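Local coordinates for protein cleavage and polyadenylation specificity factor 100 KD subunit (Methanosarcina mazei, PDB 2XR1) that probably terminates archaeal transcription by cutting the nascent RNA at the polymerase exit channel and degrading the released RNA, as a dimeric zinc-dependent nuclease, at residues H492-P502 against P518-F526; E397-I408 against V430-P441. All coordinates share one frame; numbering follows the deposited sequence.

Contact 1: H492-P502 against P518-F526; sequences HEARQKIIQNP and PVMEYFKAF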
loop_
_atom_site.group_PDB
_atom_site.type_symbol
_atom_site.label_atom_id
_atom_site.label_comp_id
_atom_site.label_asym_id
_atom_site.label_seq_id
_atom_site.Cartn_x
_atom_site.Cartn_y
_atom_site.Cartn_z
ATOM N N HIS B 492 -22.825 34.212 22.559
ATOM C CA HIS B 492 -23.166 33.445 23.760
ATOM C C HIS B 492 -24.182 34.214 24.631
ATOM O O HIS B 492 -25.061 33.617 25.256
ATOM C CB HIS B 492 -21.896 33.134 24.567
ATOM C CG HIS B 492 -22.152 32.890 26.023
ATOM N ND1 HIS B 492 -22.002 33.871 26.980
ATOM C CD2 HIS B 492 -22.574 31.781 26.681
ATOM C CE1 HIS B 492 -22.301 33.373 28.168
ATOM N NE2 HIS B 492 -22.652 32.108 28.015
ATOM N N GLU B 493 -24.057 35.536 24.672
ATOM C CA GLU B 493 -25.027 36.356 25.400
ATOM C C GLU B 493 -26.463 36.150 24.871
ATOM O O GLU B 493 -27.416 36.123 25.639
ATOM C CB GLU B 493 -24.664 37.844 25.326
ATOM C CG GLU B 493 -23.222 38.223 25.759
ATOM C CD GLU B 493 -23.044 38.381 27.267
ATOM O OE1 GLU B 493 -23.044 37.353 27.987
ATOM O OE2 GLU B 493 -22.889 39.546 27.729
ATOM N N ALA B 494 -26.607 36.009 23.560
ATOM C CA ALA B 494 -27.914 35.786 22.929
ATOM C C ALA B 494 -28.478 34.392 23.246
ATOM O O ALA B 494 -29.683 34.236 23.454
ATOM C CB ALA B 494 -27.803 35.969 21.398
ATOM N N ARG B 495 -27.597 33.391 23.246
ATOM C CA ARG B 495 -27.943 32.017 23.631
ATOM C C ARG B 495 -28.651 31.949 24.987
ATOM O O ARG B 495 -29.687 31.298 25.125
ATOM C CB ARG B 495 -26.678 31.154 23.678
ATOM C CG ARG B 495 -26.947 29.676 23.818
ATOM C CD ARG B 495 -25.741 28.823 23.431
ATOM N NE ARG B 495 -25.206 29.174 22.121
ATOM C CZ ARG B 495 -24.007 29.705 21.884
ATOM N NH1 ARG B 495 -23.161 29.957 22.866
ATOM N NH2 ARG B 495 -23.646 29.969 20.628
ATOM N N GLN B 496 -28.090 32.633 25.978
ATOM C CA GLN B 496 -28.640 32.589 27.328
ATOM C C GLN B 496 -30.061 33.141 27.403
ATOM O O GLN B 496 -30.854 32.664 28.206
ATOM C CB GLN B 496 -27.738 33.328 28.312
ATOM C CG GLN B 496 -26.371 32.667 28.505
ATOM C CD GLN B 496 -26.441 31.324 29.238
ATOM O OE1 GLN B 496 -26.858 31.258 30.394
ATOM N NE2 GLN B 496 -25.996 30.263 28.581
ATOM N N LYS B 497 -30.387 34.115 26.557
ATOM C CA LYS B 497 -31.728 34.712 26.545
ATOM C C LYS B 497 -32.796 33.741 26.073
ATOM O O LYS B 497 -33.945 33.830 26.531
ATOM C CB LYS B 497 -31.778 35.980 25.675
ATOM C CG LYS B 497 -33.188 36.611 25.553
ATOM C CD LYS B 497 -33.174 37.979 24.875
ATOM C CE LYS B 497 -34.596 38.521 24.660
ATOM N NZ LYS B 497 -35.449 38.504 25.889
ATOM N N ILE B 498 -32.430 32.842 25.156
ATOM C CA ILE B 498 -33.333 31.771 24.737
ATOM C C ILE B 498 -33.513 30.821 25.899
ATOM O O ILE B 498 -34.630 30.387 26.179
ATOM C CB ILE B 498 -32.801 30.960 23.512
ATOM C CG1 ILE B 498 -32.791 31.822 22.267
ATOM C CG2 ILE B 498 -33.668 29.711 23.229
ATOM C CD1 ILE B 498 -31.795 31.355 21.254
ATOM N N ILE B 499 -32.400 30.518 26.566
ATOM C CA ILE B 499 -32.372 29.601 27.706
ATOM C C ILE B 499 -33.110 30.145 28.959
ATOM O O ILE B 499 -33.980 29.482 29.515
ATOM C CB ILE B 499 -30.898 29.228 28.070
ATOM C CG1 ILE B 499 -30.283 28.345 26.979
ATOM C CG2 ILE B 499 -30.827 28.517 29.418
ATOM C CD1 ILE B 499 -28.815 27.970 27.214
ATOM N N GLN B 500 -32.757 31.348 29.394
ATOM C CA GLN B 500 -33.338 31.928 30.621
ATOM C C GLN B 500 -34.841 32.228 30.511
ATOM O O GLN B 500 -35.565 32.144 31.499
ATOM C CB GLN B 500 -32.572 33.183 31.046
ATOM C CG GLN B 500 -31.651 32.986 32.262
ATOM C CD GLN B 500 -30.360 32.242 31.934
ATOM O OE1 GLN B 500 -30.377 31.139 31.367
ATOM N NE2 GLN B 500 -29.225 32.841 32.321
ATOM N N ASN B 501 -35.307 32.566 29.313
ATOM C CA ASN B 501 -36.731 32.740 29.059
ATOM C C ASN B 501 -37.271 31.598 28.189
ATOM O O ASN B 501 -37.732 31.841 27.080
ATOM C CB ASN B 501 -36.988 34.081 28.341
ATOM C CG ASN B 501 -36.507 35.289 29.131
ATOM O OD1 ASN B 501 -36.692 35.390 30.360
ATOM N ND2 ASN B 501 -35.918 36.246 28.415
ATOM N N PRO B 502 -37.248 30.343 28.682
ATOM C CA PRO B 502 -37.814 29.351 27.728
ATOM C C PRO B 502 -39.236 29.716 27.310
ATOM O O PRO B 502 -40.027 30.276 28.094
ATOM C CB PRO B 502 -37.793 28.017 28.490
ATOM C CG PRO B 502 -36.949 28.271 29.720
ATOM C CD PRO B 502 -37.026 29.760 30.018
ATOM N N PRO B 518 -23.139 24.256 20.627
ATOM C CA PRO B 518 -24.198 24.890 21.398
ATOM C C PRO B 518 -25.418 23.981 21.656
ATOM O O PRO B 518 -26.148 24.217 22.617
ATOM C CB PRO B 518 -24.578 26.103 20.529
ATOM C CG PRO B 518 -24.093 25.746 19.146
ATOM C CD PRO B 518 -22.841 24.986 19.386
ATOM N N VAL B 519 -25.642 22.953 20.834
ATOM C CA VAL B 519 -26.805 22.085 21.045
ATOM C C VAL B 519 -26.725 21.376 22.409
ATOM O O VAL B 519 -27.732 20.981 22.995
ATOM C CB VAL B 519 -27.004 21.065 19.886
ATOM C CG1 VAL B 519 -26.033 19.895 19.974
ATOM C CG2 VAL B 519 -28.435 20.569 19.864
ATOM N N MET B 520 -25.509 21.216 22.902
ATOM C CA MET B 520 -25.306 20.661 24.218
ATOM C C MET B 520 -25.710 21.634 25.338
ATOM O O MET B 520 -26.222 21.208 26.373
ATOM C CB MET B 520 -23.867 20.173 24.358
ATOM C CG MET B 520 -23.558 18.938 23.492
ATOM S SD MET B 520 -24.722 17.562 23.769
ATOM C CE MET B 520 -25.990 17.938 22.572
ATOM N N GLU B 521 -25.519 22.927 25.120
ATOM C CA GLU B 521 -26.023 23.921 26.062
ATOM C C GLU B 521 -27.551 23.895 26.063
ATOM O O GLU B 521 -28.167 23.839 27.114
ATOM C CB GLU B 521 -25.491 25.336 25.752
ATOM C CG GLU B 521 -24.373 25.819 26.689
ATOM C CD GLU B 521 -23.422 26.827 26.024
ATOM O OE1 GLU B 521 -22.867 26.479 24.958
ATOM O OE2 GLU B 521 -23.211 27.952 26.552
ATOM N N TYR B 522 -28.157 23.922 24.882
ATOM C CA TYR B 522 -29.614 23.847 24.769
ATOM C C TYR B 522 -30.168 22.586 25.401
ATOM O O TYR B 522 -31.237 22.607 26.024
ATOM C CB TYR B 522 -30.048 23.895 23.310
ATOM C CG TYR B 522 -29.766 25.220 22.694
ATOM C CD1 TYR B 522 -30.446 26.361 23.117
ATOM C CD2 TYR B 522 -28.792 25.361 21.710
ATOM C CE1 TYR B 522 -30.177 27.596 22.564
ATOM C CE2 TYR B 522 -28.511 26.614 21.163
ATOM C CZ TYR B 522 -29.205 27.715 21.609
ATOM O OH TYR B 522 -28.936 28.933 21.064
ATOM N N PHE B 523 -29.430 21.497 25.244
ATOM C CA PHE B 523 -29.841 20.188 25.736
ATOM C C PHE B 523 -29.650 20.120 27.249
ATOM O O PHE B 523 -30.524 19.645 27.976
ATOM C CB PHE B 523 -29.033 19.104 24.997
ATOM C CG PHE B 523 -29.118 17.742 25.596
ATOM C CD1 PHE B 523 -30.092 16.867 25.203
ATOM C CD2 PHE B 523 -28.192 17.327 26.541
ATOM C CE1 PHE B 523 -30.158 15.594 25.757
ATOM C CE2 PHE B 523 -28.257 16.058 27.100
ATOM C CZ PHE B 523 -29.235 15.198 26.710
ATOM N N LYS B 524 -28.513 20.615 27.725
ATOM C CA LYS B 524 -28.230 20.592 29.149
ATOM C C LYS B 524 -29.365 21.247 29.918
ATOM O O LYS B 524 -29.603 20.897 31.074
ATOM C CB LYS B 524 -26.899 21.266 29.455
ATOM N N ALA B 525 -30.087 22.163 29.274
ATOM C CA ALA B 525 -31.126 22.944 29.951
ATOM C C ALA B 525 -32.559 22.552 29.595
ATOM O O ALA B 525 -33.452 22.796 30.380
ATOM C CB ALA B 525 -30.913 24.431 29.696
ATOM N N PHE B 526 -32.801 21.959 28.437
ATOM C CA PHE B 526 -34.187 21.623 28.052
ATOM C C PHE B 526 -34.582 20.140 28.179
ATOM O O PHE B 526 -35.751 19.784 28.000
ATOM C CB PHE B 526 -34.467 22.109 26.623
ATOM C CG PHE B 526 -34.458 23.608 26.472
ATOM C CD1 PHE B 526 -35.041 24.436 27.433
ATOM C CD2 PHE B 526 -33.887 24.200 25.367
ATOM C CE1 PHE B 526 -35.027 25.806 27.276
ATOM C CE2 PHE B 526 -33.876 25.584 25.231
ATOM C CZ PHE B 526 -34.443 26.374 26.181
#
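Ile499 and Tyr522 mark the close approach of two nearly parallel helices, 492-500 and 518-526, whose axes come within 10.6 Å and cross at -23°. No hydrogen bond joins the segments. Arg495 does much of the filling. Its CG lies anti to the backbone N (chi1 -169°), which sends the chain across the gap at about a right angle to Tyr522. Arg495 CG touches Tyr522 OH at 3.5 Å. Beyond the bend at chi3, one face of the guanidinium rests on Pro518, with Arg495 NE 3.5 Å from Pro518 CB. The guanidinium plane stands nearly perpendicular to the Tyr522 ring, and the hydroxyl lies at the guanidinium edge. Glu521 flanks the same arginine. Arg495 NH1 and Glu521 OE1 are 4.1 Å apart, too far for a salt bridge, and the oxygen lies well out of the guanidinium plane. Any attraction would be one of charge alone. The carboxylate also comes near the His492 ring edge, without a hydrogen bond.

Further along, the packing is apolar. Ile498 CG2 reaches Tyr522 CE1 at 4.1 Å. Ile499 divides its branches: CG1 packs on Tyr522, and CG2 meets Ala525 CB at 4.1 Å. Pro502, just past the helix end, puts CB 3.7 Å from Phe526 CE1.

The polar ends of Arg495 and Tyr522 meet at Asp448, outside both segments. Asp448 OD2 forms a salt bridge with Arg495 NE and a hydrogen bond with Tyr522 OH. Asp448 belongs to strand 445-448 of the parallel beta-CASP sheet. Each helix is the crossover of a beta-alpha-beta unit: helix 492-500 leads into strand 506-509, and helix 518-526 follows that strand. Ile498, Tyr522 and Phe526 all pack on its Ile507.

Contact 2: E397-I408 against V430-P441; sequences EKHLQMVVKNTI and VLEESIRKGLIP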
loop_
_atom_site.group_PDB
_atom_site.type_symbol
_atom_site.label_atom_id
_atom_site.label_comp_id
_atom_site.label_asym_id
_atom_site.label_seq_id
_atom_site.Cartn_x
_atom_site.Cartn_y
_atom_site.Cartn_z
ATOM N N GLU B 397 -41.520 15.342 5.369
ATOM C CA GLU B 397 -41.965 16.690 5.661
ATOM C C GLU B 397 -43.200 16.683 6.551
ATOM O O GLU B 397 -43.192 17.317 7.606
ATOM C CB GLU B 397 -42.243 17.440 4.383
ATOM C CG GLU B 397 -40.986 17.724 3.571
ATOM C CD GLU B 397 -41.312 18.506 2.337
ATOM O OE1 GLU B 397 -42.520 18.854 2.165
ATOM O OE2 GLU B 397 -40.374 18.778 1.557
ATOM N N LYS B 398 -44.222 15.928 6.161
ATOM C CA LYS B 398 -45.431 15.857 6.982
ATOM C C LYS B 398 -45.089 15.392 8.385
ATOM O O LYS B 398 -45.564 15.961 9.344
ATOM C CB LYS B 398 -46.517 14.963 6.368
ATOM C CG LYS B 398 -47.964 15.431 6.669
ATOM N N HIS B 399 -44.198 14.414 8.491
ATOM C CA HIS B 399 -43.746 13.913 9.789
ATOM C C HIS B 399 -43.068 14.997 10.587
ATOM O O HIS B 399 -43.407 15.214 11.742
ATOM C CB HIS B 399 -42.790 12.715 9.629
ATOM C CG HIS B 399 -42.548 11.954 10.897
ATOM N ND1 HIS B 399 -41.857 10.767 10.922
ATOM C CD2 HIS B 399 -42.951 12.178 12.170
ATOM C CE1 HIS B 399 -41.821 10.306 12.159
ATOM N NE2 HIS B 399 -42.488 11.142 12.933
ATOM N N LEU B 400 -42.114 15.704 9.985
ATOM C CA LEU B 400 -41.487 16.798 10.721
ATOM C C LEU B 400 -42.523 17.818 11.185
ATOM O O LEU B 400 -42.420 18.325 12.275
ATOM C CB LEU B 400 -40.427 17.501 9.894
ATOM C CG LEU B 400 -39.585 18.491 10.706
ATOM C CD1 LEU B 400 -39.017 17.752 11.895
ATOM C CD2 LEU B 400 -38.484 19.110 9.888
ATOM N N GLN B 401 -43.504 18.121 10.347
ATOM C CA GLN B 401 -44.438 19.179 10.648
ATOM C C GLN B 401 -45.269 18.776 11.827
ATOM O O GLN B 401 -45.508 19.572 12.702
ATOM C CB GLN B 401 -45.338 19.488 9.453
ATOM C CG GLN B 401 -44.589 20.176 8.335
ATOM C CD GLN B 401 -45.379 20.285 7.032
ATOM O OE1 GLN B 401 -46.097 19.361 6.636
ATOM N NE2 GLN B 401 -45.243 21.425 6.358
ATOM N N MET B 402 -45.678 17.520 11.861
ATOM C CA MET B 402 -46.497 17.024 12.943
ATOM C C MET B 402 -45.747 16.960 14.267
ATOM O O MET B 402 -46.298 17.314 15.311
ATOM C CB MET B 402 -47.094 15.663 12.582
ATOM C CG MET B 402 -48.224 15.788 11.526
ATOM S SD MET B 402 -49.704 16.665 12.166
ATOM C CE MET B 402 -50.717 16.825 10.685
ATOM N N VAL B 403 -44.495 16.533 14.247
ATOM C CA VAL B 403 -43.718 16.497 15.483
ATOM C C VAL B 403 -43.518 17.905 16.023
ATOM O O VAL B 403 -43.697 18.143 17.223
ATOM C CB VAL B 403 -42.385 15.839 15.286
ATOM C CG1 VAL B 403 -41.501 16.079 16.471
ATOM C CG2 VAL B 403 -42.592 14.352 15.024
ATOM N N VAL B 404 -43.180 18.841 15.146
ATOM C CA VAL B 404 -42.945 20.207 15.578
ATOM C C VAL B 404 -44.256 20.889 15.979
ATOM O O VAL B 404 -44.310 21.565 17.008
ATOM C CB VAL B 404 -42.171 21.014 14.525
ATOM C CG1 VAL B 404 -42.142 22.467 14.907
ATOM C CG2 VAL B 404 -40.736 20.487 14.415
ATOM N N LYS B 405 -45.316 20.650 15.213
ATOM C CA LYS B 405 -46.628 21.192 15.540
ATOM C C LYS B 405 -47.054 20.747 16.913
ATOM O O LYS B 405 -47.423 21.568 17.751
ATOM C CB LYS B 405 -47.679 20.736 14.548
ATOM C CG LYS B 405 -49.025 21.401 14.723
ATOM C CD LYS B 405 -50.109 20.469 14.221
ATOM C CE LYS B 405 -51.234 21.202 13.540
ATOM N NZ LYS B 405 -52.281 20.241 13.119
ATOM N N ASN B 406 -46.996 19.440 17.137
ATOM C CA ASN B 406 -47.444 18.886 18.400
ATOM C C ASN B 406 -46.589 19.441 19.532
ATOM O O ASN B 406 -47.141 19.901 20.518
ATOM C CB ASN B 406 -47.468 17.339 18.390
ATOM C CG ASN B 406 -48.532 16.747 17.428
ATOM O OD1 ASN B 406 -49.561 17.369 17.133
ATOM N ND2 ASN B 406 -48.267 15.516 16.949
ATOM N N THR B 407 -45.268 19.462 19.380
ATOM C CA THR B 407 -44.408 20.011 20.435
ATOM C C THR B 407 -44.774 21.449 20.795
ATOM O O THR B 407 -44.739 21.818 21.954
ATOM C CB THR B 407 -42.915 20.046 20.063
ATOM O OG1 THR B 407 -42.401 18.722 19.884
ATOM C CG2 THR B 407 -42.135 20.718 21.160
ATOM N N ILE B 408 -45.099 22.277 19.806
ATOM C CA ILE B 408 -45.355 23.685 20.092
ATOM C C ILE B 408 -46.732 23.860 20.718
ATOM O O ILE B 408 -46.888 24.538 21.733
ATOM C CB ILE B 408 -45.237 24.560 18.831
ATOM C CG1 ILE B 408 -43.789 24.639 18.346
ATOM C CG2 ILE B 408 -45.759 25.954 19.113
ATOM C CD1 ILE B 408 -42.771 24.754 19.440
ATOM N N VAL B 430 -38.259 23.357 4.965
ATOM C CA VAL B 430 -39.492 22.741 5.390
ATOM C C VAL B 430 -40.213 23.620 6.417
ATOM O O VAL B 430 -41.427 23.843 6.304
ATOM C CB VAL B 430 -39.236 21.301 5.879
ATOM C CG1 VAL B 430 -40.400 20.782 6.677
ATOM C CG2 VAL B 430 -38.988 20.421 4.681
ATOM N N LEU B 431 -39.465 24.135 7.394
ATOM C CA LEU B 431 -40.061 24.917 8.485
ATOM C C LEU B 431 -40.670 26.222 7.978
ATOM O O LEU B 431 -41.828 26.501 8.246
ATOM C CB LEU B 431 -39.038 25.195 9.582
ATOM C CG LEU B 431 -38.599 23.958 10.365
ATOM C CD1 LEU B 431 -37.362 24.245 11.147
ATOM C CD2 LEU B 431 -39.678 23.475 11.300
ATOM N N GLU B 432 -39.923 27.004 7.210
ATOM C CA GLU B 432 -40.450 28.272 6.724
ATOM C C GLU B 432 -41.758 28.078 5.953
ATOM O O GLU B 432 -42.694 28.854 6.116
ATOM C CB GLU B 432 -39.407 29.041 5.885
ATOM C CG GLU B 432 -39.594 29.028 4.314
ATOM C CD GLU B 432 -40.501 30.150 3.782
ATOM O OE1 GLU B 432 -40.419 31.287 4.285
ATOM O OE2 GLU B 432 -41.275 29.907 2.826
ATOM N N GLU B 433 -41.820 27.037 5.134
ATOM C CA GLU B 433 -42.997 26.752 4.331
ATOM C C GLU B 433 -44.134 26.362 5.240
ATOM O O GLU B 433 -45.261 26.801 5.053
ATOM C CB GLU B 433 -42.711 25.607 3.370
ATOM C CG GLU B 433 -43.810 25.343 2.339
ATOM C CD GLU B 433 -43.336 24.422 1.217
ATOM O OE1 GLU B 433 -42.899 23.285 1.521
ATOM O OE2 GLU B 433 -43.378 24.835 0.033
ATOM N N SER B 434 -43.831 25.547 6.240
ATOM C CA SER B 434 -44.850 25.039 7.120
ATOM C C SER B 434 -45.473 26.173 7.890
ATOM O O SER B 434 -46.687 26.271 7.949
ATOM C CB SER B 434 -44.269 24.017 8.092
ATOM O OG SER B 434 -43.432 23.106 7.432
ATOM N N ILE B 435 -44.642 27.034 8.465
ATOM C CA ILE B 435 -45.151 28.218 9.152
ATOM C C ILE B 435 -45.941 29.108 8.200
ATOM O O ILE B 435 -46.987 29.601 8.543
ATOM C CB ILE B 435 -44.030 29.058 9.796
ATOM C CG1 ILE B 435 -43.330 28.249 10.882
ATOM C CG2 ILE B 435 -44.605 30.359 10.348
ATOM C CD1 ILE B 435 -42.619 29.042 11.889
ATOM N N ARG B 436 -45.428 29.297 6.991
ATOM C CA ARG B 436 -46.073 30.179 6.013
ATOM C C ARG B 436 -47.493 29.712 5.661
ATOM O O ARG B 436 -48.418 30.533 5.578
ATOM C CB ARG B 436 -45.194 30.302 4.767
ATOM C CG ARG B 436 -45.686 31.305 3.743
ATOM C CD ARG B 436 -44.600 31.642 2.751
ATOM N NE ARG B 436 -44.035 30.455 2.111
ATOM C CZ ARG B 436 -44.636 29.751 1.154
ATOM N NH1 ARG B 436 -45.853 30.076 0.713
ATOM N NH2 ARG B 436 -44.017 28.704 0.636
ATOM N N LYS B 437 -47.652 28.395 5.504
ATOM C CA LYS B 437 -48.947 27.773 5.218
ATOM C C LYS B 437 -49.738 27.429 6.483
ATOM O O LYS B 437 -50.681 26.639 6.418
ATOM C CB LYS B 437 -48.756 26.506 4.389
ATOM C CG LYS B 437 -48.168 26.760 3.029
ATOM C CD LYS B 437 -47.424 25.539 2.469
ATOM C CE LYS B 437 -48.411 24.496 1.918
ATOM N NZ LYS B 437 -47.985 23.049 2.109
ATOM N N GLY B 438 -49.370 28.025 7.621
ATOM C CA GLY B 438 -50.112 27.855 8.876
ATOM C C GLY B 438 -50.268 26.398 9.307
ATOM O O GLY B 438 -51.320 25.999 9.800
ATOM N N LEU B 439 -49.203 25.625 9.133
ATOM C CA LEU B 439 -49.178 24.181 9.343
ATOM C C LEU B 439 -48.264 23.815 10.517
ATOM O O LEU B 439 -48.357 22.730 11.051
ATOM C CB LEU B 439 -48.668 23.532 8.064
ATOM C CG LEU B 439 -49.254 22.280 7.420
ATOM C CD1 LEU B 439 -50.737 22.337 7.148
ATOM C CD2 LEU B 439 -48.470 22.069 6.103
ATOM N N ILE B 440 -47.340 24.697 10.874
ATOM C CA ILE B 440 -46.705 24.733 12.202
ATOM C C ILE B 440 -47.090 26.120 12.703
ATOM O O ILE B 440 -47.367 26.990 11.881
ATOM C CB ILE B 440 -45.157 24.681 12.122
ATOM C CG1 ILE B 440 -44.666 23.394 11.479
ATOM C CG2 ILE B 440 -44.508 24.805 13.484
ATOM C CD1 ILE B 440 -43.135 23.401 11.237
ATOM N N PRO B 441 -47.135 26.348 14.029
ATOM C CA PRO B 441 -47.510 27.709 14.501
ATOM C C PRO B 441 -46.383 28.727 14.366
ATOM O O PRO B 441 -45.218 28.359 14.453
ATOM C CB PRO B 441 -47.829 27.497 15.983
ATOM C CG PRO B 441 -48.058 26.021 16.123
ATOM C CD PRO B 441 -47.127 25.374 15.133
#
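Gln401 and Ser434 make the one hydrogen bond between helices 397-408 and 430-436, whose axes cross at -66° and approach to 10.5 Å. Gln401 NE2 gives a nearly straight bond to Ser434 OG, 2.7 Å long, with the oxygen in the amide plane. With CG beside the backbone N (chi1 -71°) and an extended chain beyond it, Gln401 carries its amide across to the serine. Leu439 CD2 packs against this amide too, 3.3 Å from Gln401 NE2.

Apolar contacts run along the rest of the interface. Val430 turns CG1 to Leu400 CD2 at 4.1 Å, and its other methyl, CG2, to the aliphatic part of Glu397, 3.5 Å from Glu397 CG. Val404 CG1 meets Ile440 CG2 at 3.6 Å. Its second methyl, CG2, faces Leu431 more loosely. At the far end Ile408 CG2 lies 3.8 Å from Pro441 CG, the two side chains lying alongside and pointing opposite ways. A Schellman motif ends helix 423-436, and Ile440 and Pro441 follow it. Gly438, with positive phi, is its C-prime residue, and the chain then runs on beside helix 397-408, roughly in its direction.

Charge gathers at the other end. Glu397 OE1 and Glu433 OE1 are 4.5 Å apart. Arg362 NH1 forms salt bridges with both Glu397 OE2 and Glu433 OE1. Glu433 also has a long link to Arg436, which is bonded to Glu432.

The chemistry implies a mostly greasy seam with one polar tie near its middle and a shared arginine at one end. That arginine would offset the repulsion of the two glutamates. It ties both helices to a residue in the predicted metallo-beta-lactamase region.

Contacts 1 and 2 belong to the same beta-CASP region, and contact 2 closes in sequence before contact 1 opens. Their centres are 22 Å apart and their nearest atoms about 9 Å, so they do not touch. The parallel sheet probably lies between them. Strand 506-509 serves both: Ile507 packs against contact 1, while its neighbour Val506 packs against Val404 and Leu431 of contact 2. Such alternation is consistent with helices on opposite faces of the sheet. Neither contact includes a zinc ligand. Arg362, the partner of contact 2, lies seven residues after the zinc ligand Asp355 in sequence.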